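Local structure of polyhedrin (Simulium ubiquitum cypovirus, 5A9A) at residues 75-78 and 79-83; 62-65 and 66-70; 122-125 and 126-130; 209-212 and 213-217. The protein packs into the microcrystalline polyhedra of an insect cypovirus, which as in related viruses probably shelter embedded virions, and binds UTP. All coordinates share one frame; numbering follows the deposited sequence.

Contact 1: 75-78 and 79-83. With UTP (uridine 5'-triphosphate), chain B.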
loop_
_atom_site.group_PDB
_atom_site.type_symbol
_atom_site.label_atom_id
_atom_site.label_comp_id
_atom_site.label_asym_id
_atom_site.label_seq_id
_atom_site.Cartn_x
_atom_site.Cartn_y
_atom_site.Cartn_z
ATOM N N HIS A 75 -21.058 9.216 -11.785
ATOM C CA HIS A 75 -21.156 7.904 -12.419
ATOM C C HIS A 75 -20.895 6.772 -11.427
ATOM O O HIS A 75 -20.721 5.620 -11.825
ATOM C CB HIS A 75 -20.164 7.808 -13.580
ATOM C CG HIS A 75 -20.272 8.933 -14.561
ATOM N ND1 HIS A 75 -19.304 9.907 -14.689
ATOM C CD2 HIS A 75 -21.237 9.243 -15.459
ATOM C CE1 HIS A 75 -19.668 10.766 -15.625
ATOM N NE2 HIS A 75 -20.837 10.386 -16.107
ATOM N N SER A 76 -20.878 7.099 -10.138
ATOM C CA SER A 76 -20.557 6.119 -9.105
ATOM C C SER A 76 -21.589 4.995 -9.046
ATOM O O SER A 76 -21.237 3.826 -8.890
ATOM C CB SER A 76 -20.442 6.798 -7.736
ATOM O OG SER A 76 -21.704 7.230 -7.250
ATOM N N ASN A 77 -22.864 5.349 -9.179
ATOM C CA ASN A 77 -23.938 4.367 -9.090
ATOM C C ASN A 77 -23.878 3.400 -10.267
ATOM O O ASN A 77 -23.977 2.184 -10.095
ATOM C CB ASN A 77 -25.297 5.064 -9.052
ATOM C CG ASN A 77 -26.315 4.309 -8.218
ATOM O OD1 ASN A 77 -26.379 4.479 -6.998
ATOM N ND2 ASN A 77 -27.116 3.471 -8.868
ATOM N N ARG A 78 -23.715 3.953 -11.464
ATOM C CA ARG A 78 -23.566 3.148 -12.666
ATOM C C ARG A 78 -22.399 2.178 -12.525
ATOM O O ARG A 78 -22.502 1.006 -12.884
ATOM C CB ARG A 78 -23.337 4.046 -13.882
ATOM C CG ARG A 78 -23.043 3.281 -15.163
ATOM C CD ARG A 78 -22.846 4.222 -16.340
ATOM N NE ARG A 78 -23.947 5.173 -16.464
ATOM C CZ ARG A 78 -25.136 4.881 -16.982
ATOM N NH1 ARG A 78 -25.394 3.655 -17.422
ATOM N NH2 ARG A 78 -26.074 5.815 -17.053
ATOM N N HIS A 79 -21.284 2.674 -11.999
ATOM C CA HIS A 79 -20.075 1.869 -11.883
ATOM C C HIS A 79 -20.202 0.822 -10.777
ATOM O O HIS A 79 -19.699 -0.294 -10.909
ATOM C CB HIS A 79 -18.859 2.769 -11.656
ATOM C CG HIS A 79 -18.506 3.607 -12.845
ATOM N ND1 HIS A 79 -17.667 4.698 -12.771
ATOM C CD2 HIS A 79 -18.880 3.509 -14.144
ATOM C CE1 HIS A 79 -17.541 5.237 -13.970
ATOM N NE2 HIS A 79 -18.269 4.535 -14.821
ATOM N N LYS A 80 -20.882 1.179 -9.693
ATOM C CA LYS A 80 -21.153 0.224 -8.625
ATOM C C LYS A 80 -21.983 -0.949 -9.139
ATOM O O LYS A 80 -21.665 -2.109 -8.871
ATOM C CB LYS A 80 -21.892 0.893 -7.464
ATOM C CG LYS A 80 -22.275 -0.081 -6.356
ATOM C CD LYS A 80 -22.968 0.618 -5.201
ATOM C CE LYS A 80 -24.417 0.936 -5.523
ATOM N NZ LYS A 80 -25.062 1.707 -4.425
ATOM N N GLU A 81 -23.050 -0.644 -9.870
ATOM C CA GLU A 81 -23.960 -1.678 -10.348
ATOM C C GLU A 81 -23.285 -2.564 -11.386
ATOM O O GLU A 81 -23.484 -3.779 -11.403
ATOM C CB GLU A 81 -25.225 -1.054 -10.939
ATOM C CG GLU A 81 -26.050 -0.271 -9.938
ATOM C CD GLU A 81 -26.446 -1.104 -8.733
ATOM O OE1 GLU A 81 -26.377 -2.352 -8.812
ATOM O OE2 GLU A 81 -26.828 -0.510 -7.706
ATOM N N PHE A 82 -22.486 -1.959 -12.258
ATOM C CA PHE A 82 -21.760 -2.740 -13.247
ATOM C C PHE A 82 -20.782 -3.668 -12.529
ATOM O O PHE A 82 -20.644 -4.838 -12.885
ATOM C CB PHE A 82 -21.015 -1.840 -14.234
ATOM C CG PHE A 82 -20.629 -2.539 -15.508
ATOM C CD1 PHE A 82 -19.458 -3.283 -15.583
ATOM C CD2 PHE A 82 -21.445 -2.466 -16.626
ATOM C CE1 PHE A 82 -19.105 -3.930 -16.755
ATOM C CE2 PHE A 82 -21.097 -3.111 -17.801
ATOM C CZ PHE A 82 -19.926 -3.844 -17.865
ATOM N N GLU A 83 -20.114 -3.148 -11.505
ATOM C CA GLU A 83 -19.177 -3.964 -10.739
ATOM C C GLU A 83 -19.897 -5.129 -10.059
ATOM O O GLU A 83 -19.380 -6.244 -10.012
ATOM C CB GLU A 83 -18.430 -3.129 -9.698
ATOM C CG GLU A 83 -17.350 -3.924 -8.978
ATOM C CD GLU A 83 -16.516 -3.084 -8.036
ATOM O OE1 GLU A 83 -16.933 -1.953 -7.697
ATOM O OE2 GLU A 83 -15.440 -3.569 -7.628
HETATM P PA UTP B . -28.032 7.953 -20.196
HETATM O O1A UTP B . -28.486 6.786 -21.038
HETATM O O2A UTP B . -27.538 9.218 -20.854
HETATM O O3A UTP B . -29.212 8.339 -19.171
HETATM O "O5'" UTP B . -26.868 7.439 -19.216
HETATM P PB UTP B . -30.200 7.228 -18.550
HETATM O O1B UTP B . -30.765 7.792 -17.270
HETATM O O2B UTP B . -31.126 6.757 -19.642
HETATM O O3B UTP B . -29.227 6.009 -18.148
HETATM P PG UTP B . -29.701 4.476 -18.290
HETATM O O1G UTP B . -31.176 4.583 -18.585
HETATM O O2G UTP B . -29.375 3.857 -16.957
HETATM O O3G UTP B . -28.856 3.970 -19.432
HETATM C "C5'" UTP B . -25.524 7.887 -19.375
HETATM C "C4'" UTP B . -24.768 6.923 -20.280
HETATM O "O4'" UTP B . -23.377 6.874 -19.957
HETATM C "C1'" UTP B . -22.878 5.595 -20.345
HETATM C "C2'" UTP B . -24.031 4.621 -20.151
HETATM O "O2'" UTP B . -24.101 3.658 -21.208
HETATM C "C3'" UTP B . -25.275 5.495 -20.154
HETATM O "O3'" UTP B . -26.116 5.170 -21.260
HETATM N N1 UTP B . -21.680 5.239 -19.581
HETATM C C6 UTP B . -20.993 6.189 -18.943
HETATM C C2 UTP B . -21.230 3.905 -19.540
HETATM O O2 UTP B . -21.863 3.018 -20.140
HETATM N N3 UTP B . -20.129 3.583 -18.856
HETATM C C4 UTP B . -19.428 4.521 -18.206
HETATM O O4 UTP B . -18.400 4.206 -17.571
HETATM C C5 UTP B . -19.848 5.845 -18.236
HETATM O O HOH W 1 -24.245 4.807 -5.642
#
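H75 sets its CB and its carbonyl O over one face of the H79 ring, one helical turn further on. The CB stands 4.0 Å from the ring centroid in a CH-pi contact, and the O lies 3.1 Å above the plane near the rim. That O also accepts the backbone N-H of H79. With CG of H79 anti to its carbonyl carbon (chi1 -68°), the imidazole extends past H75 towards the ligand, where NE2 donates to O4 of the UTP uracil at 2.8 Å. ND1 is held by D71, so both ring nitrogens are fixed and the rotation of the ring is set.

R78 takes another course. The extended first part of its chain carries CD to 3.6 Å from N1 of the UTP base; the bend at chi3 (-52°) then lays one guanidinium face on the ribose, with C3' 3.0 Å above the plane. At the edge of the group, NH2 makes a weak hydrogen bond of 3.3 Å to the phosphate oxygen O3B. On the side of N77, a water joins OD1 to NZ of K80, weakly at the lysine.

H75 is the N-cap residue of helix 76-87, and the helix start after it lines the UTP pocket: H79 bonds O4 of the base, R78 follows the sugar and phosphates, and H96 adds a further hydrogen bond.

Contact 2: 62-65 and 66-70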
loop_
_atom_site.group_PDB
_atom_site.type_symbol
_atom_site.label_atom_id
_atom_site.label_comp_id
_atom_site.label_asym_id
_atom_site.label_seq_id
_atom_site.Cartn_x
_atom_site.Cartn_y
_atom_site.Cartn_z
ATOM N N PHE A 62 -4.092 -3.562 -10.347
ATOM C CA PHE A 62 -5.299 -2.787 -10.542
ATOM C C PHE A 62 -6.456 -3.746 -10.345
ATOM O O PHE A 62 -6.609 -4.683 -11.125
ATOM C CB PHE A 62 -5.351 -2.212 -11.959
ATOM C CG PHE A 62 -4.379 -1.094 -12.199
ATOM C CD1 PHE A 62 -3.021 -1.348 -12.311
ATOM C CD2 PHE A 62 -4.826 0.209 -12.324
ATOM C CE1 PHE A 62 -2.127 -0.319 -12.537
ATOM C CE2 PHE A 62 -3.936 1.243 -12.553
ATOM C CZ PHE A 62 -2.584 0.977 -12.655
ATOM N N ASN A 63 -7.258 -3.545 -9.304
ATOM C CA ASN A 63 -8.462 -4.352 -9.156
ATOM C C ASN A 63 -9.434 -3.901 -10.231
ATOM O O ASN A 63 -9.148 -2.942 -10.946
ATOM C CB ASN A 63 -9.066 -4.234 -7.752
ATOM C CG ASN A 63 -9.543 -2.827 -7.420
ATOM O OD1 ASN A 63 -9.952 -2.064 -8.296
ATOM N ND2 ASN A 63 -9.502 -2.485 -6.139
ATOM N N TRP A 64 -10.568 -4.579 -10.366
ATOM C CA TRP A 64 -11.468 -4.278 -11.472
ATOM C C TRP A 64 -11.833 -2.795 -11.506
ATOM O O TRP A 64 -11.772 -2.157 -12.555
ATOM C CB TRP A 64 -12.742 -5.119 -11.401
ATOM C CG TRP A 64 -13.642 -4.850 -12.559
ATOM C CD1 TRP A 64 -13.638 -5.487 -13.761
ATOM C CD2 TRP A 64 -14.658 -3.845 -12.639
ATOM N NE1 TRP A 64 -14.593 -4.949 -14.586
ATOM C CE2 TRP A 64 -15.235 -3.938 -13.920
ATOM C CE3 TRP A 64 -15.139 -2.878 -11.751
ATOM C CZ2 TRP A 64 -16.268 -3.103 -14.336
ATOM C CZ3 TRP A 64 -16.170 -2.051 -12.164
ATOM C CH2 TRP A 64 -16.723 -2.171 -13.445
ATOM N N ARG A 65 -12.208 -2.253 -10.352
ATOM C CA ARG A 65 -12.618 -0.857 -10.257
ATOM C C ARG A 65 -11.492 0.080 -10.679
ATOM O O ARG A 65 -11.737 1.122 -11.285
ATOM C CB ARG A 65 -13.046 -0.534 -8.825
ATOM C CG ARG A 65 -13.802 0.777 -8.677
ATOM C CD ARG A 65 -15.194 0.689 -9.291
ATOM N NE ARG A 65 -15.966 1.905 -9.046
ATOM C CZ ARG A 65 -17.125 1.954 -8.395
ATOM N NH1 ARG A 65 -17.691 0.848 -7.930
ATOM N NH2 ARG A 65 -17.734 3.121 -8.226
ATOM N N ASP A 66 -10.257 -0.297 -10.356
ATOM C CA ASP A 66 -9.091 0.522 -10.676
ATOM C C ASP A 66 -8.872 0.663 -12.178
ATOM O O ASP A 66 -8.098 1.514 -12.615
ATOM C CB ASP A 66 -7.832 -0.081 -10.042
ATOM C CG ASP A 66 -7.848 -0.006 -8.522
ATOM O OD1 ASP A 66 -8.462 0.934 -7.982
ATOM O OD2 ASP A 66 -7.244 -0.884 -7.869
ATOM N N MET A 67 -9.548 -0.169 -12.964
ATOM C CA MET A 67 -9.359 -0.173 -14.411
ATOM C C MET A 67 -10.074 0.997 -15.074
ATOM O O MET A 67 -9.698 1.419 -16.169
ATOM C CB MET A 67 -9.881 -1.483 -15.016
ATOM C CG MET A 67 -9.224 -2.752 -14.475
ATOM S SD MET A 67 -7.529 -3.024 -15.044
ATOM C CE MET A 67 -7.804 -3.571 -16.730
ATOM N N LEU A 68 -11.102 1.523 -14.412
ATOM C CA LEU A 68 -11.987 2.498 -15.040
ATOM C C LEU A 68 -11.323 3.855 -15.282
ATOM O O LEU A 68 -10.385 4.249 -14.587
ATOM C CB LEU A 68 -13.264 2.679 -14.218
ATOM C CG LEU A 68 -14.062 1.401 -13.950
ATOM C CD1 LEU A 68 -15.383 1.739 -13.278
ATOM C CD2 LEU A 68 -14.304 0.620 -15.235
ATOM N N TYR A 69 -11.847 4.560 -16.279
ATOM C CA TYR A 69 -11.285 5.811 -16.768
ATOM C C TYR A 69 -11.201 6.903 -15.699
ATOM O O TYR A 69 -10.132 7.472 -15.469
ATOM C CB TYR A 69 -12.135 6.300 -17.943
ATOM C CG TYR A 69 -11.548 7.458 -18.714
ATOM C CD1 TYR A 69 -10.278 7.379 -19.269
ATOM C CD2 TYR A 69 -12.276 8.623 -18.910
ATOM C CE1 TYR A 69 -9.748 8.431 -19.991
ATOM C CE2 TYR A 69 -11.752 9.682 -19.623
ATOM C CZ TYR A 69 -10.488 9.579 -20.165
ATOM O OH TYR A 69 -9.963 10.631 -20.877
ATOM N N MET A 70 -12.324 7.200 -15.052
ATOM C CA MET A 70 -12.369 8.291 -14.081
ATOM C C MET A 70 -13.148 7.914 -12.825
ATOM O O MET A 70 -12.661 8.092 -11.709
ATOM C CB MET A 70 -12.979 9.539 -14.723
ATOM C CG MET A 70 -12.102 10.145 -15.801
ATOM S SD MET A 70 -12.463 11.879 -16.124
ATOM C CE MET A 70 -10.854 12.439 -16.674
#
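N63 and D66 exchange hydrogen bonds in both directions. Held between its own backbone N and carbonyl carbon (chi1 64°), the N63 side chain turns back so that OD1 accepts D66 N at 2.7 Å, the donor lying nearly along the C=O axis. In return N63 N donates to OD2 of D66 at 3.0 Å, meeting it on the anti side of the carboxylate. The amide and carboxylate planes are only 15° apart. Two backbone bonds of the i to i+3 kind continue the turn, M67 N to W64 O and L68 N to R65 O.

The apolar contacts flank this polar core. L68 sets CD2 over one face of the W64 indole, 4.1 Å above the plane towards its rim, while CD1 comes within 4.1 Å of CD of R65. On the F62 side, CB touches SD of M67 at 3.9 Å. The F62 ring presents its edge to D66 O, CD2 being 3.5 Å away; that carbonyl takes its hydrogen bond from R48.

R65 adds a basic group, its guanidinium paired with D71 and E83.

The reciprocal N63-D66 exchange is the pattern known from capping boxes. It satisfies two backbone N-H groups in a largely buried turn, while ND2 of N63 remains engaged by R202 O of the second subunit, so one asparagine both shapes the turn and meets the neighbour.

Contact 3: 122-125 and 126-130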
loop_
_atom_site.group_PDB
_atom_site.type_symbol
_atom_site.label_atom_id
_atom_site.label_comp_id
_atom_site.label_asym_id
_atom_site.label_seq_id
_atom_site.Cartn_x
_atom_site.Cartn_y
_atom_site.Cartn_z
ATOM N N GLU A 122 0.276 -10.164 -15.373
ATOM C CA GLU A 122 -0.837 -11.092 -15.492
ATOM C C GLU A 122 -2.176 -10.375 -15.577
ATOM O O GLU A 122 -2.499 -9.527 -14.745
ATOM C CB GLU A 122 -0.831 -12.063 -14.311
ATOM C CG GLU A 122 -1.762 -13.252 -14.487
ATOM C CD GLU A 122 -1.409 -14.409 -13.568
ATOM O OE1 GLU A 122 -1.588 -14.271 -12.339
ATOM O OE2 GLU A 122 -0.950 -15.456 -14.076
ATOM N N VAL A 123 -2.945 -10.718 -16.603
ATOM C CA VAL A 123 -4.307 -10.227 -16.733
ATOM C C VAL A 123 -5.211 -11.157 -15.940
ATOM O O VAL A 123 -5.436 -12.303 -16.327
ATOM C CB VAL A 123 -4.750 -10.183 -18.204
ATOM C CG1 VAL A 123 -6.153 -9.609 -18.319
ATOM C CG2 VAL A 123 -3.766 -9.363 -19.024
ATOM N N GLU A 124 -5.717 -10.655 -14.820
ATOM C CA GLU A 124 -6.490 -11.469 -13.892
ATOM C C GLU A 124 -7.972 -11.325 -14.190
ATOM O O GLU A 124 -8.363 -10.482 -14.997
ATOM C CB GLU A 124 -6.203 -11.028 -12.456
ATOM C CG GLU A 124 -4.721 -10.845 -12.150
ATOM C CD GLU A 124 -3.961 -12.160 -12.115
ATOM O OE1 GLU A 124 -4.563 -13.212 -12.419
ATOM O OE2 GLU A 124 -2.756 -12.138 -11.785
ATOM N N ASN A 125 -8.796 -12.145 -13.544
ATOM C CA ASN A 125 -10.239 -12.036 -13.712
ATOM C C ASN A 125 -10.801 -10.949 -12.800
ATOM O O ASN A 125 -10.044 -10.182 -12.205
ATOM C CB ASN A 125 -10.931 -13.383 -13.469
ATOM C CG ASN A 125 -10.749 -13.896 -12.055
ATOM O OD1 ASN A 125 -10.518 -13.127 -11.124
ATOM N ND2 ASN A 125 -10.860 -15.210 -11.889
ATOM N N GLU A 126 -12.123 -10.886 -12.693
ATOM C CA GLU A 126 -12.778 -9.786 -11.992
ATOM C C GLU A 126 -12.481 -9.760 -10.492
ATOM O O GLU A 126 -12.669 -8.734 -9.843
ATOM C CB GLU A 126 -14.292 -9.819 -12.232
ATOM C CG GLU A 126 -14.996 -11.055 -11.693
ATOM C CD GLU A 126 -15.010 -12.205 -12.685
ATOM O OE1 GLU A 126 -14.256 -12.156 -13.683
ATOM O OE2 GLU A 126 -15.784 -13.158 -12.463
ATOM N N ASP A 127 -12.018 -10.882 -9.947
ATOM C CA ASP A 127 -11.626 -10.942 -8.541
ATOM C C ASP A 127 -10.107 -10.849 -8.394
ATOM O O ASP A 127 -9.561 -11.087 -7.316
ATOM C CB ASP A 127 -12.133 -12.233 -7.895
ATOM C CG ASP A 127 -13.642 -12.252 -7.731
ATOM O OD1 ASP A 127 -14.249 -11.164 -7.635
ATOM O OD2 ASP A 127 -14.219 -13.357 -7.690
ATOM N N CYS A 128 -9.439 -10.505 -9.490
ATOM C CA CYS A 128 -7.981 -10.419 -9.528
ATOM C C CYS A 128 -7.327 -11.738 -9.118
ATOM O O CYS A 128 -6.381 -11.754 -8.329
ATOM C CB CYS A 128 -7.484 -9.273 -8.641
ATOM S SG CYS A 128 -5.929 -8.532 -9.220
ATOM N N LEU A 129 -7.842 -12.839 -9.662
ATOM C CA LEU A 129 -7.250 -14.159 -9.476
ATOM C C LEU A 129 -6.930 -14.745 -10.851
ATOM O O LEU A 129 -7.538 -14.353 -11.847
ATOM C CB LEU A 129 -8.218 -15.081 -8.730
ATOM C CG LEU A 129 -8.607 -14.682 -7.303
ATOM C CD1 LEU A 129 -9.848 -15.439 -6.854
ATOM C CD2 LEU A 129 -7.459 -14.915 -6.330
ATOM N N ASN A 130 -5.981 -15.677 -10.911
ATOM C CA ASN A 130 -5.598 -16.277 -12.186
ATOM C C ASN A 130 -6.247 -17.638 -12.438
ATOM O O ASN A 130 -5.911 -18.326 -13.404
ATOM C CB ASN A 130 -4.073 -16.385 -12.311
ATOM C CG ASN A 130 -3.430 -17.054 -11.114
ATOM O OD1 ASN A 130 -3.991 -17.975 -10.521
ATOM N ND2 ASN A 130 -2.243 -16.588 -10.750
#
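E124 lies alongside N130, the two side chains pointing the same way, with OE1 of E124 3.2 Å from CB of N130. Beside it, E122 offers OE1 to the N130 amide: ND2 donates at 2.9 Å, on the syn side of the carboxylate, the planes 83° apart, while OE2 of E122 accepts the backbone N of G141. The same ND2 also serves R138 O. OE1 of E122 and OE2 of E124 are just 2.5 Å apart.

The chi1 of N125 (63°) brings OD1 back over the turn, where D127 N at 2.9 Å and L129 N at 3.1 Å donate to it from opposite faces of the amide plane. The first bond makes an Asx turn, within the type I beta turn from N125 to C128 that C128 N closes on N125 O. L129 O in turn accepts N125 N in a nearly straight bond (174°).

Two donors gripping one amide oxygen pin the turn at the end of strand 120-124. One of the two close acids probably holds a proton, its pKa raised by the buried neighbour, though which one is not settled; D127, facing K221 and R35 of the second subunit, is likely to stay charged.

Contact 4: 209-212 and 213-217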
loop_
_atom_site.group_PDB
_atom_site.type_symbol
_atom_site.label_atom_id
_atom_site.label_comp_id
_atom_site.label_asym_id
_atom_site.label_seq_id
_atom_site.Cartn_x
_atom_site.Cartn_y
_atom_site.Cartn_z
ATOM N N ASP A 209 -4.765 13.187 -24.067
ATOM C CA ASP A 209 -5.833 13.205 -25.066
ATOM C C ASP A 209 -5.599 12.265 -26.247
ATOM O O ASP A 209 -6.518 11.579 -26.696
ATOM C CB ASP A 209 -6.030 14.620 -25.611
ATOM C CG ASP A 209 -6.650 15.559 -24.598
ATOM O OD1 ASP A 209 -7.095 15.087 -23.530
ATOM O OD2 ASP A 209 -6.703 16.772 -24.883
ATOM N N ASN A 210 -4.372 12.246 -26.757
ATOM C CA ASN A 210 -4.081 11.551 -28.005
ATOM C C ASN A 210 -2.668 10.979 -28.018
ATOM O O ASN A 210 -1.884 11.219 -27.101
ATOM C CB ASN A 210 -4.268 12.506 -29.183
ATOM C CG ASN A 210 -3.319 13.683 -29.129
ATOM O OD1 ASN A 210 -2.153 13.566 -29.498
ATOM N ND2 ASN A 210 -3.815 14.828 -28.663
ATOM N N GLU A 211 -2.336 10.228 -29.063
ATOM C CA GLU A 211 -1.057 9.521 -29.091
ATOM C C GLU A 211 0.128 10.456 -29.316
ATOM O O GLU A 211 1.249 10.142 -28.923
ATOM C CB GLU A 211 -1.056 8.416 -30.148
ATOM C CG GLU A 211 0.185 7.540 -30.067
ATOM C CD GLU A 211 0.133 6.333 -30.984
ATOM O OE1 GLU A 211 -0.598 6.375 -31.996
ATOM O OE2 GLU A 211 0.826 5.339 -30.685
ATOM N N GLY A 212 -0.117 11.600 -29.946
ATOM C CA GLY A 212 0.928 12.592 -30.127
ATOM C C GLY A 212 1.406 13.117 -28.787
ATOM O O GLY A 212 2.608 13.215 -28.540
ATOM N N ASP A 213 0.457 13.454 -27.920
ATOM C CA ASP A 213 0.769 13.923 -26.577
ATOM C C ASP A 213 1.454 12.822 -25.767
ATOM O O ASP A 213 2.320 13.093 -24.933
ATOM C CB ASP A 213 -0.510 14.372 -25.865
ATOM C CG ASP A 213 -1.124 15.613 -26.495
ATOM O OD1 ASP A 213 -0.646 16.034 -27.569
ATOM O OD2 ASP A 213 -2.089 16.165 -25.924
ATOM N N LEU A 214 1.056 11.578 -26.014
ATOM C CA LEU A 214 1.629 10.439 -25.306
ATOM C C LEU A 214 3.079 10.205 -25.722
ATOM O O LEU A 214 3.951 10.015 -24.874
ATOM C CB LEU A 214 0.798 9.181 -25.558
ATOM C CG LEU A 214 1.335 7.883 -24.949
ATOM C CD1 LEU A 214 1.576 8.037 -23.451
ATOM C CD2 LEU A 214 0.372 6.741 -25.221
ATOM N N ILE A 215 3.336 10.218 -27.026
ATOM C CA ILE A 215 4.698 10.054 -27.526
ATOM C C ILE A 215 5.590 11.135 -26.930
ATOM O O ILE A 215 6.719 10.869 -26.517
ATOM C CB ILE A 215 4.761 10.143 -29.063
ATOM C CG1 ILE A 215 4.017 8.969 -29.701
ATOM C CG2 ILE A 215 6.204 10.139 -29.535
ATOM C CD1 ILE A 215 3.872 9.086 -31.209
ATOM N N ASP A 216 5.070 12.356 -26.886
ATOM C CA ASP A 216 5.796 13.484 -26.311
ATOM C C ASP A 216 6.171 13.213 -24.850
ATOM O O ASP A 216 7.303 13.467 -24.431
ATOM C CB ASP A 216 4.949 14.757 -26.422
ATOM C CG ASP A 216 5.721 16.010 -26.062
ATOM O OD1 ASP A 216 5.805 16.338 -24.860
ATOM O OD2 ASP A 216 6.235 16.679 -26.984
ATOM N N TYR A 217 5.218 12.694 -24.079
ATOM C CA TYR A 217 5.453 12.372 -22.670
ATOM C C TYR A 217 6.537 11.309 -22.516
ATOM O O TYR A 217 7.463 11.457 -21.720
ATOM C CB TYR A 217 4.158 11.881 -22.018
ATOM C CG TYR A 217 4.289 11.520 -20.549
ATOM C CD1 TYR A 217 4.102 12.477 -19.559
ATOM C CD2 TYR A 217 4.578 10.218 -20.155
ATOM C CE1 TYR A 217 4.212 12.151 -18.217
ATOM C CE2 TYR A 217 4.693 9.884 -18.817
ATOM C CZ TYR A 217 4.507 10.853 -17.854
ATOM O OH TYR A 217 4.617 10.528 -16.520
HETATM O O HOH W 2 -3.129 15.545 -23.476
#
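With chi1 at 62°, N210 folds its amide back over the start of the helix; D213, whose CG lies anti to its carbonyl carbon (chi1 -67°), swings its carboxylate towards that amide. The result is a cap: OD1 of N210 accepts D213 N at 3.1 Å, the donor standing above the amide carbonyl plane, and takes a second, weak bond from G212 N. The amide and carboxylate planes are turned 60° from each other, and ND2 of N210 comes to 3.5 Å from OD2 of D213. OD2 of D213 accepts from a water at 2.7 Å. The water in turn accepts D209 N, tying the residue before the cap to the first turn.

Further along, regular backbone bonds take over: N210 O, E211 O and G212 O receive the N-H groups of L214, I215 and D216. I215 packs back on E211, with CG1 at 3.1 Å from E211 O and 4.1 Å from E211 CG. Beyond CG the E211 chain is extended and carries its carboxylate to Y225 and S228. L214 is the buried member of the turn and rests on Y47, L49 and L208, seating helix 211-221 against the antiparallel sheet, while D213 and D216 pack on H91 of the third subunit.

The carboxylates of D209 and D213 come within 4.8 Å (OD2 to OD2). The positive end of the helix dipole at the capped start would probably favour the ionised form of D213 and, with solvent, ease the repulsion.

How the contacts relate
Contacts 1 and 2 form one unit: their centres are 12 Å apart, and R65 NH1 meets E83 OE1 in a salt bridge of 2.9 Å, while W64 CZ2 packs on F82 CD1 at 3.4 Å. R65 also pairs with D71, the residue that holds the UTP-binding H79, so contact 2 stands as a second shell to the nucleotide; its L68 side chain is about 6 Å from UTP. Contact 3 joins through W64, whose CB lies 3.9 Å from E126 O. Contacts 1, 2 and 3 all touch the second subunit. Contact 4 touches none of the others; its nearest atoms are about 6 Å from those of contact 2. It packs on the third subunit, as M70 of contact 2 also does.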